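Local coordinates for protein alginate lyase (Bacteroides ovatus, PDB 3NNB) that probably cleaves the polysaccharide alginate by beta-elimination, as an alginate lyase built on a mainly helical fold, at residues A[170-175]-A[230-235]; A[134-139]-A[193-198]. All blocks are in the same frame, centred on the assembly; numbering follows the deposited sequence.

Interaction 1: A[170-175]-A[230-235]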
ATOM      1  N   SER A 170      -2.733   1.168  -1.372  1.00  8.02           N
ATOM      2  CA  SER A 170      -2.250   2.533  -1.133  1.00  9.18           C
ATOM      3  C   SER A 170      -3.259   3.462  -0.424  1.00  9.68           C
ATOM      4  O   SER A 170      -2.855   4.510   0.103  1.00  7.81           O
ATOM      5  CB  SER A 170      -1.744   3.202  -2.416  1.00  9.31           C
ATOM      6  OG  SER A 170      -2.800   3.470  -3.297  1.00  9.42           O
ATOM      7  N   PHE A 171      -4.539   3.070  -0.347  1.00  8.17           N
ATOM      8  CA  PHE A 171      -5.495   3.852   0.411  1.00  9.74           C
ATOM      9  C   PHE A 171      -5.122   3.892   1.897  1.00  7.84           C
ATOM     10  O   PHE A 171      -5.499   4.822   2.621  1.00  7.08           O
ATOM     11  CB  PHE A 171      -6.913   3.316   0.232  1.00  8.62           C
ATOM     12  CG  PHE A 171      -7.545   3.611  -1.095  1.00  6.01           C
ATOM     13  CD1 PHE A 171      -6.886   4.252  -2.146  1.00  8.69           C
ATOM     14  CD2 PHE A 171      -8.847   3.187  -1.306  1.00  9.22           C
ATOM     15  CE1 PHE A 171      -7.555   4.507  -3.363  1.00 10.98           C
ATOM     16  CE2 PHE A 171      -9.484   3.439  -2.500  1.00  9.04           C
ATOM     17  CZ  PHE A 171      -8.834   4.102  -3.527  1.00  9.74           C
ATOM     18  N   THR A 172      -4.364   2.904   2.358  1.00  6.93           N
ATOM     19  CA  THR A 172      -3.900   2.894   3.756  1.00  9.08           C
ATOM     20  C   THR A 172      -3.082   4.142   4.062  1.00  8.62           C
ATOM     21  O   THR A 172      -3.300   4.815   5.088  1.00  9.89           O
ATOM     22  CB  THR A 172      -3.131   1.614   4.106  1.00  9.34           C
ATOM     23  OG1 THR A 172      -1.973   1.484   3.269  1.00  9.05           O
ATOM     24  CG2 THR A 172      -4.087   0.373   4.061  1.00  8.97           C
ATOM     25  N   GLU A 173      -2.180   4.486   3.158  1.00  9.48           N
ATOM     26  CA  GLU A 173      -1.363   5.666   3.249  1.00  9.43           C
ATOM     27  C   GLU A 173      -2.133   6.944   2.893  1.00  8.87           C
ATOM     28  O   GLU A 173      -2.004   7.960   3.567  1.00  8.54           O
ATOM     29  CB  GLU A 173      -0.137   5.513   2.319  1.00 13.51           C
ATOM     30  CG  GLU A 173       0.786   6.653   2.356  1.00 14.48           C
ATOM     31  CD  GLU A 173       2.099   6.411   1.581  1.00 16.92           C
ATOM     32  OE1 GLU A 173       2.165   5.412   0.852  1.00 20.60           O
ATOM     33  OE2 GLU A 173       2.993   7.298   1.685  1.00 21.84           O
HETATM   34  N   MSE A 174      -2.949   6.883   1.830  1.00  6.73           N
HETATM   35  CA  MSE A 174      -3.784   8.013   1.453  1.00  8.64           C
HETATM   36  C   MSE A 174      -4.627   8.558   2.608  1.00  7.04           C
HETATM   37  O   MSE A 174      -4.787   9.754   2.754  1.00  7.50           O
HETATM   38  CB  MSE A 174      -4.690   7.620   0.291  1.00  9.06           C
HETATM   39  CG  MSE A 174      -5.326   8.812  -0.354  1.00 10.25           C
HETATM   40 SE   MSE A 174      -6.677   8.366  -1.673  0.75  5.51          SE
HETATM   41  CE  MSE A 174      -7.992   7.771  -0.436  1.00 13.86           C
ATOM     42  N   ILE A 175      -5.138   7.653   3.439  1.00  7.03           N
ATOM     43  CA  ILE A 175      -5.960   8.049   4.570  1.00  7.14           C
ATOM     44  C   ILE A 175      -5.129   8.927   5.520  1.00  7.56           C
ATOM     45  O   ILE A 175      -5.629   9.944   6.009  1.00  8.08           O
ATOM     46  CB  ILE A 175      -6.541   6.839   5.307  1.00  8.76           C
ATOM     47  CG1 ILE A 175      -7.773   6.329   4.527  1.00  9.14           C
ATOM     48  CG2 ILE A 175      -6.863   7.205   6.789  1.00  8.74           C
ATOM     49  CD1 ILE A 175      -8.227   4.897   4.955  1.00  9.12           C
ATOM     50  N   LEU A 230      -8.232  -3.799   6.128  1.00  7.41           N
ATOM     51  CA  LEU A 230      -9.459  -3.803   6.952  1.00  8.01           C
ATOM     52  C   LEU A 230      -9.242  -2.978   8.239  1.00  8.00           C
ATOM     53  O   LEU A 230     -10.094  -2.168   8.652  1.00  7.49           O
ATOM     54  CB  LEU A 230      -9.892  -5.231   7.278  1.00  8.23           C
ATOM     55  CG  LEU A 230     -11.252  -5.347   7.991  1.00  7.04           C
ATOM     56  CD1 LEU A 230     -12.392  -5.012   7.017  1.00 12.34           C
ATOM     57  CD2 LEU A 230     -11.398  -6.785   8.570  1.00 10.32           C
ATOM     58  N   THR A 231      -8.073  -3.156   8.843  1.00  7.66           N
ATOM     59  CA  THR A 231      -7.738  -2.483  10.111  1.00  7.23           C
ATOM     60  C   THR A 231      -7.679  -0.972   9.901  1.00  9.49           C
ATOM     61  O   THR A 231      -8.292  -0.205  10.644  1.00  9.72           O
ATOM     62  CB  THR A 231      -6.460  -3.022  10.686  1.00  6.87           C
ATOM     63  OG1 THR A 231      -6.607  -4.425  10.933  1.00  8.61           O
ATOM     64  CG2 THR A 231      -6.120  -2.328  12.037  1.00  7.63           C
ATOM     65  N   ALA A 232      -6.938  -0.542   8.875  1.00  9.09           N
ATOM     66  CA  ALA A 232      -6.804   0.879   8.606  1.00  8.55           C
ATOM     67  C   ALA A 232      -8.165   1.522   8.273  1.00  7.71           C
ATOM     68  O   ALA A 232      -8.452   2.644   8.733  1.00  7.29           O
ATOM     69  CB  ALA A 232      -5.854   1.095   7.426  1.00  7.93           C
ATOM     70  N   TYR A 233      -8.985   0.853   7.454  1.00  6.46           N
ATOM     71  CA  TYR A 233     -10.269   1.450   7.020  1.00  8.76           C
ATOM     72  C   TYR A 233     -11.247   1.449   8.196  1.00  8.87           C
ATOM     73  O   TYR A 233     -12.007   2.405   8.366  1.00  9.24           O
ATOM     74  CB  TYR A 233     -10.853   0.759   5.796  1.00  8.27           C
ATOM     75  CG  TYR A 233      -9.863   0.683   4.651  1.00  8.05           C
ATOM     76  CD1 TYR A 233      -8.810   1.543   4.563  1.00  7.66           C
ATOM     77  CD2 TYR A 233      -9.965  -0.314   3.671  1.00  6.47           C
ATOM     78  CE1 TYR A 233      -7.853   1.423   3.521  1.00  6.23           C
ATOM     79  CE2 TYR A 233      -9.086  -0.407   2.647  1.00  6.14           C
ATOM     80  CZ  TYR A 233      -7.997   0.435   2.575  1.00  7.70           C
ATOM     81  OH  TYR A 233      -7.040   0.272   1.589  1.00 10.08           O
ATOM     82  N   ALA A 234     -11.171   0.415   9.033  1.00  8.38           N
ATOM     83  CA  ALA A 234     -11.986   0.376  10.255  1.00  9.60           C
ATOM     84  C   ALA A 234     -11.655   1.578  11.142  1.00  9.81           C
ATOM     85  O   ALA A 234     -12.560   2.257  11.641  1.00 11.42           O
ATOM     86  CB  ALA A 234     -11.765  -0.978  11.024  1.00  9.94           C
ATOM     87  N   LEU A 235     -10.362   1.872  11.330  1.00 10.56           N
ATOM     88  CA  LEU A 235      -9.961   2.982  12.208  1.00  8.70           C
ATOM     89  C   LEU A 235     -10.420   4.299  11.605  1.00 11.33           C
ATOM     90  O   LEU A 235     -10.942   5.153  12.334  1.00 12.70           O
ATOM     91  CB  LEU A 235      -8.447   3.030  12.446  1.00 10.71           C
ATOM     92  CG  LEU A 235      -7.956   1.930  13.376  1.00 13.70           C
ATOM     93  CD1 LEU A 235      -6.422   1.825  13.342  1.00 10.16           C
ATOM     94  CD2 LEU A 235      -8.425   2.249  14.822  1.00 12.60           C
TER
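Tyr233 reaches across from helix 221-236 to Phe171, Thr172 and Ile175 at the start of helix 171-180, in a buried, mostly apolar helix-helix contact whose centre lies about 9 Å from the centre of the chain. The axes of the two short segments run roughly parallel, at 29° and 9.7 Å apart. Tyr233 has CG anti to the carbonyl carbon, beside its backbone N (chi1 -53°). Ile175 CD1, Phe171 CB and Thr172 CG2 all approach its ring obliquely. Its CD1 meets Ile175 CD1 at 3.4 Å, the methyl at the tip of a branched chain that is long enough to reach it. At the far end of the ring, Tyr233 OH comes within 3.3 Å of Phe171 CB, a van der Waals approach; the hydroxyl finds its hydrogen bond one turn earlier on the same helix, at Gln229 OE1, so a polar tip is tolerated among carbons. Such helix-on-helix packing is consistent with the helical (alpha/alpha) toroid of this alginate lyase family, and helix 189-208 adds to it, Phe199 meeting the Tyr233 ring. An alanine in place of Tyr233 would probably open a gap beside Phe171 CB and Ile175 CD1, on the side facing helix 221-236, and leave Gln229 without its hydroxyl partner. Where the backbones come nearest, small groups suffice: Thr172 CG2 touches Ala232 CB at 3.9 Å. The CA atoms of Thr172 and Ala232 are 6.0 Å apart. Thr172 sets OG1 between its backbone N and carbonyl carbon (chi1 60°), and that hydroxyl bonds to Tyr169 O, which leaves the methyl to serve as the apolar surface facing helix 221-236.

Interaction 2: A[134-139]-A[193-198]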
ATOM      1  N   TRP A 134     -12.914  11.505  -7.853  1.00  8.85           N
ATOM      2  CA  TRP A 134     -12.789  10.046  -7.736  1.00  6.20           C
ATOM      3  C   TRP A 134     -13.874   9.368  -6.911  1.00  6.61           C
ATOM      4  O   TRP A 134     -14.335   8.279  -7.270  1.00  7.37           O
ATOM      5  CB  TRP A 134     -11.405   9.638  -7.187  1.00  6.47           C
ATOM      6  CG  TRP A 134     -11.178   8.164  -7.305  1.00  6.25           C
ATOM      7  CD1 TRP A 134     -11.527   7.198  -6.419  1.00  9.52           C
ATOM      8  CD2 TRP A 134     -10.674   7.486  -8.462  1.00  7.32           C
ATOM      9  NE1 TRP A 134     -11.226   5.946  -6.933  1.00  6.42           N
ATOM     10  CE2 TRP A 134     -10.737   6.101  -8.196  1.00  6.19           C
ATOM     11  CE3 TRP A 134     -10.166   7.921  -9.697  1.00  8.53           C
ATOM     12  CZ2 TRP A 134     -10.296   5.139  -9.112  1.00  8.16           C
ATOM     13  CZ3 TRP A 134      -9.710   6.975 -10.597  1.00  6.86           C
ATOM     14  CH2 TRP A 134      -9.812   5.595 -10.319  1.00  9.65           C
ATOM     15  N   PHE A 135     -14.235   9.977  -5.787  1.00  6.34           N
ATOM     16  CA  PHE A 135     -15.086   9.393  -4.771  1.00  6.68           C
ATOM     17  C   PHE A 135     -16.499   9.959  -4.577  1.00  7.72           C
ATOM     18  O   PHE A 135     -17.371   9.220  -4.101  1.00  7.97           O
ATOM     19  CB  PHE A 135     -14.418   9.481  -3.400  1.00  7.29           C
ATOM     20  CG  PHE A 135     -13.171   8.654  -3.255  1.00  8.56           C
ATOM     21  CD1 PHE A 135     -13.234   7.277  -2.992  1.00  9.52           C
ATOM     22  CD2 PHE A 135     -11.908   9.247  -3.366  1.00  7.68           C
ATOM     23  CE1 PHE A 135     -12.097   6.522  -2.860  1.00  8.80           C
ATOM     24  CE2 PHE A 135     -10.755   8.466  -3.268  1.00  7.74           C
ATOM     25  CZ  PHE A 135     -10.858   7.106  -2.976  1.00  9.28           C
ATOM     26  N   LEU A 136     -16.698  11.266  -4.780  1.00  8.57           N
ATOM     27  CA  LEU A 136     -17.897  11.965  -4.267  1.00  8.15           C
ATOM     28  C   LEU A 136     -18.829  12.499  -5.335  1.00 10.22           C
ATOM     29  O   LEU A 136     -20.050  12.537  -5.096  1.00 13.66           O
ATOM     30  CB  LEU A 136     -17.519  13.099  -3.308  1.00  9.13           C
ATOM     31  CG  LEU A 136     -16.550  12.687  -2.180  1.00  8.97           C
ATOM     32  CD1 LEU A 136     -16.170  13.931  -1.323  1.00 12.60           C
ATOM     33  CD2 LEU A 136     -17.164  11.579  -1.322  1.00 12.19           C
ATOM     34  N   ASP A 137     -18.299  12.914  -6.481  1.00  8.64           N
ATOM     35  CA  ASP A 137     -19.119  13.550  -7.516  1.00 10.55           C
ATOM     36  C   ASP A 137     -19.978  12.459  -8.179  1.00 10.01           C
ATOM     37  O   ASP A 137     -19.463  11.416  -8.624  1.00 11.61           O
ATOM     38  CB  ASP A 137     -18.245  14.185  -8.596  1.00  7.35           C
ATOM     39  CG  ASP A 137     -17.495  15.453  -8.149  1.00 11.67           C
ATOM     40  OD1 ASP A 137     -17.839  16.024  -7.094  1.00 12.67           O
ATOM     41  OD2 ASP A 137     -16.533  15.839  -8.901  1.00 12.45           O
ATOM     42  N   ALA A 138     -21.282  12.710  -8.292  1.00 12.62           N
ATOM     43  CA  ALA A 138     -22.197  11.716  -8.860  1.00 12.60           C
ATOM     44  C   ALA A 138     -21.821  11.303 -10.262  1.00 12.90           C
ATOM     45  O   ALA A 138     -21.997  10.129 -10.622  1.00 14.67           O
ATOM     46  CB  ALA A 138     -23.689  12.263  -8.858  1.00 15.21           C
ATOM     47  N   LYS A 139     -21.335  12.241 -11.069  1.00 12.68           N
ATOM     48  CA  LYS A 139     -21.065  11.969 -12.470  1.00 14.40           C
ATOM     49  C   LYS A 139     -19.884  11.032 -12.664  1.00 12.27           C
ATOM     50  O   LYS A 139     -19.773  10.399 -13.710  1.00 12.22           O
ATOM     51  CB  LYS A 139     -20.839  13.274 -13.260  1.00 19.57           C
ATOM     52  CG  LYS A 139     -22.146  14.060 -13.503  1.00 29.08           C
ATOM     53  CD  LYS A 139     -21.886  15.256 -14.433  1.00 35.58           C
ATOM     54  CE  LYS A 139     -22.929  16.369 -14.279  1.00 44.25           C
ATOM     55  NZ  LYS A 139     -22.559  17.583 -15.108  1.00 38.67           N
ATOM     56  N   LYS A 193     -16.890  13.828   5.854  1.00 10.56           N
ATOM     57  CA  LYS A 193     -18.030  12.956   6.027  1.00 10.40           C
ATOM     58  C   LYS A 193     -18.207  12.051   4.785  1.00  9.25           C
ATOM     59  O   LYS A 193     -18.518  10.867   4.889  1.00  9.78           O
ATOM     60  CB  LYS A 193     -19.274  13.795   6.248  1.00 11.53           C
ATOM     61  CG  LYS A 193     -20.548  13.011   6.479  1.00 17.01           C
ATOM     62  CD  LYS A 193     -21.738  13.963   6.776  1.00 32.54           C
ATOM     63  CE  LYS A 193     -23.060  13.197   6.869  1.00 32.68           C
ATOM     64  NZ  LYS A 193     -24.206  14.109   6.662  1.00 44.64           N
ATOM     65  N   GLY A 194     -18.080  12.633   3.597  1.00  9.73           N
ATOM     66  CA  GLY A 194     -18.224  11.875   2.362  1.00  8.96           C
ATOM     67  C   GLY A 194     -17.182  10.776   2.228  1.00 10.98           C
ATOM     68  O   GLY A 194     -17.507   9.646   1.823  1.00  8.86           O
HETATM   69  N   MSE A 195     -15.943  11.103   2.575  1.00  9.47           N
HETATM   70  CA  MSE A 195     -14.868  10.119   2.536  1.00  8.25           C
HETATM   71  C   MSE A 195     -15.066   8.992   3.575  1.00  8.96           C
HETATM   72  O   MSE A 195     -14.861   7.793   3.291  1.00  8.63           O
HETATM   73  CB  MSE A 195     -13.516  10.809   2.709  1.00  7.19           C
HETATM   74  CG  MSE A 195     -13.123  11.683   1.520  1.00  8.54           C
HETATM   75 SE   MSE A 195     -13.163  10.840  -0.208  0.75  4.93          SE
HETATM   76  CE  MSE A 195     -12.101   9.265   0.212  1.00  9.29           C
ATOM     77  N   LYS A 196     -15.434   9.359   4.795  1.00  8.86           N
ATOM     78  CA  LYS A 196     -15.694   8.344   5.828  0.70  9.84           C
ATOM     79  C   LYS A 196     -16.880   7.456   5.421  1.00 10.16           C
ATOM     80  O   LYS A 196     -16.863   6.251   5.672  1.00 10.91           O
ATOM     81  CB  LYS A 196     -15.944   8.994   7.176  0.70 10.82           C
ATOM     82  CG  LYS A 196     -14.685   9.598   7.750  0.70 15.30           C
ATOM     83  CD  LYS A 196     -14.934  10.385   9.047  0.70 25.58           C
ATOM     84  CE  LYS A 196     -15.180   9.493  10.258  0.70 33.52           C
ATOM     85  NZ  LYS A 196     -16.564   8.938  10.283  0.70 41.36           N
ATOM     86  N   GLU A 197     -17.899   8.036   4.789  1.00  8.79           N
ATOM     87  CA  GLU A 197     -19.063   7.259   4.321  0.50  9.65           C
ATOM     88  C   GLU A 197     -18.663   6.279   3.211  1.00 10.47           C
ATOM     89  O   GLU A 197     -19.094   5.141   3.206  1.00 10.38           O
ATOM     90  CB  GLU A 197     -20.208   8.172   3.866  0.50 12.83           C
ATOM     91  CG  GLU A 197     -20.974   8.795   5.053  0.50 11.39           C
ATOM     92  CD  GLU A 197     -22.114   9.725   4.655  0.50 24.47           C
ATOM     93  OE1 GLU A 197     -22.305   9.973   3.457  0.50 22.18           O
ATOM     94  OE2 GLU A 197     -22.820  10.202   5.566  0.50 23.14           O
ATOM     95  N   TRP A 198     -17.806   6.722   2.286  1.00  8.86           N
ATOM     96  CA  TRP A 198     -17.299   5.816   1.237  1.00  7.93           C
ATOM     97  C   TRP A 198     -16.542   4.634   1.847  1.00  7.77           C
ATOM     98  O   TRP A 198     -16.823   3.471   1.521  1.00  8.51           O
ATOM     99  CB  TRP A 198     -16.411   6.574   0.247  1.00  8.92           C
ATOM    100  CG  TRP A 198     -16.119   5.803  -1.006  1.00  5.96           C
ATOM    101  CD1 TRP A 198     -16.778   5.929  -2.203  1.00  8.87           C
ATOM    102  CD2 TRP A 198     -15.072   4.855  -1.228  1.00  8.21           C
ATOM    103  NE1 TRP A 198     -16.245   5.098  -3.122  1.00  8.80           N
ATOM    104  CE2 TRP A 198     -15.189   4.428  -2.568  1.00  7.34           C
ATOM    105  CE3 TRP A 198     -14.044   4.343  -0.447  1.00  8.31           C
ATOM    106  CZ2 TRP A 198     -14.346   3.502  -3.127  1.00  7.25           C
ATOM    107  CZ3 TRP A 198     -13.202   3.422  -1.006  1.00  7.32           C
ATOM    108  CH2 TRP A 198     -13.358   3.013  -2.342  1.00  8.07           C
TER
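Phe135 packs against the selenomethionine Met195 with one face and against Trp198 with its edge, the two partners lying one helical turn apart on helix 189-208, and this aromatic cluster is the tight part of the contact. The methyl CE of Met195 sits over the centre of the Phe135 ring, 3.6 Å from the centroid and 12° off the normal, a CH-pi contact. The side chain is bent at chi2, which places SE, and again at chi3, which places CE over the ring, while SE lies obliquely to it in a Met-aromatic contact. The opposite face of Phe135 is taken by Trp134 CD1, so the ring is held between two neighbours. Its edge points into the face of Trp198 in a T-shaped pair, with planes at 82° and Phe135 CD1 3.5 Å from Trp198 CE2. Trp198 NE1 bonds to Met142 O, which satisfies the indole's buried polar group and would fix its rotation.

Toward solvent the contact thins to Leu136 and Gly194, both partly exposed. Leu136 CD2 lies against backbone, 3.6 Å from Gly194 C, and a side chain on Gly194 would collide with this methyl; glycine therefore suits the spot. With apolar and aromatic contacts alone joining the two segments, the match depends on shape and on the weak attraction of C-H groups for ring faces, the Met195 methyl over Phe135 and the Phe135 edge against Trp198.

How the interactions relate
Interactions 1 and 2, their centres about 16 Å apart, touch each other through Phe171: its CZ meets Phe135 CZ at 3.7 Å, and its CE2 also packs against Trp198 CH2. Interaction 1 is the deeper, with every touching residue buried; interaction 2 lies farther from the centre of the chain, and its Leu136 and Gly194 are partly exposed. Interaction 1 joins helices 171-180 and 221-236, interaction 2 helices 121-136 and 189-208, so they share no helix, although their segments alternate in sequence. The former sets a tyrosine against Phe171 CB and small or branched aliphatic groups; the latter pairs aromatic rings with a methionine, here selenomethionine, and has glycine at its outer side.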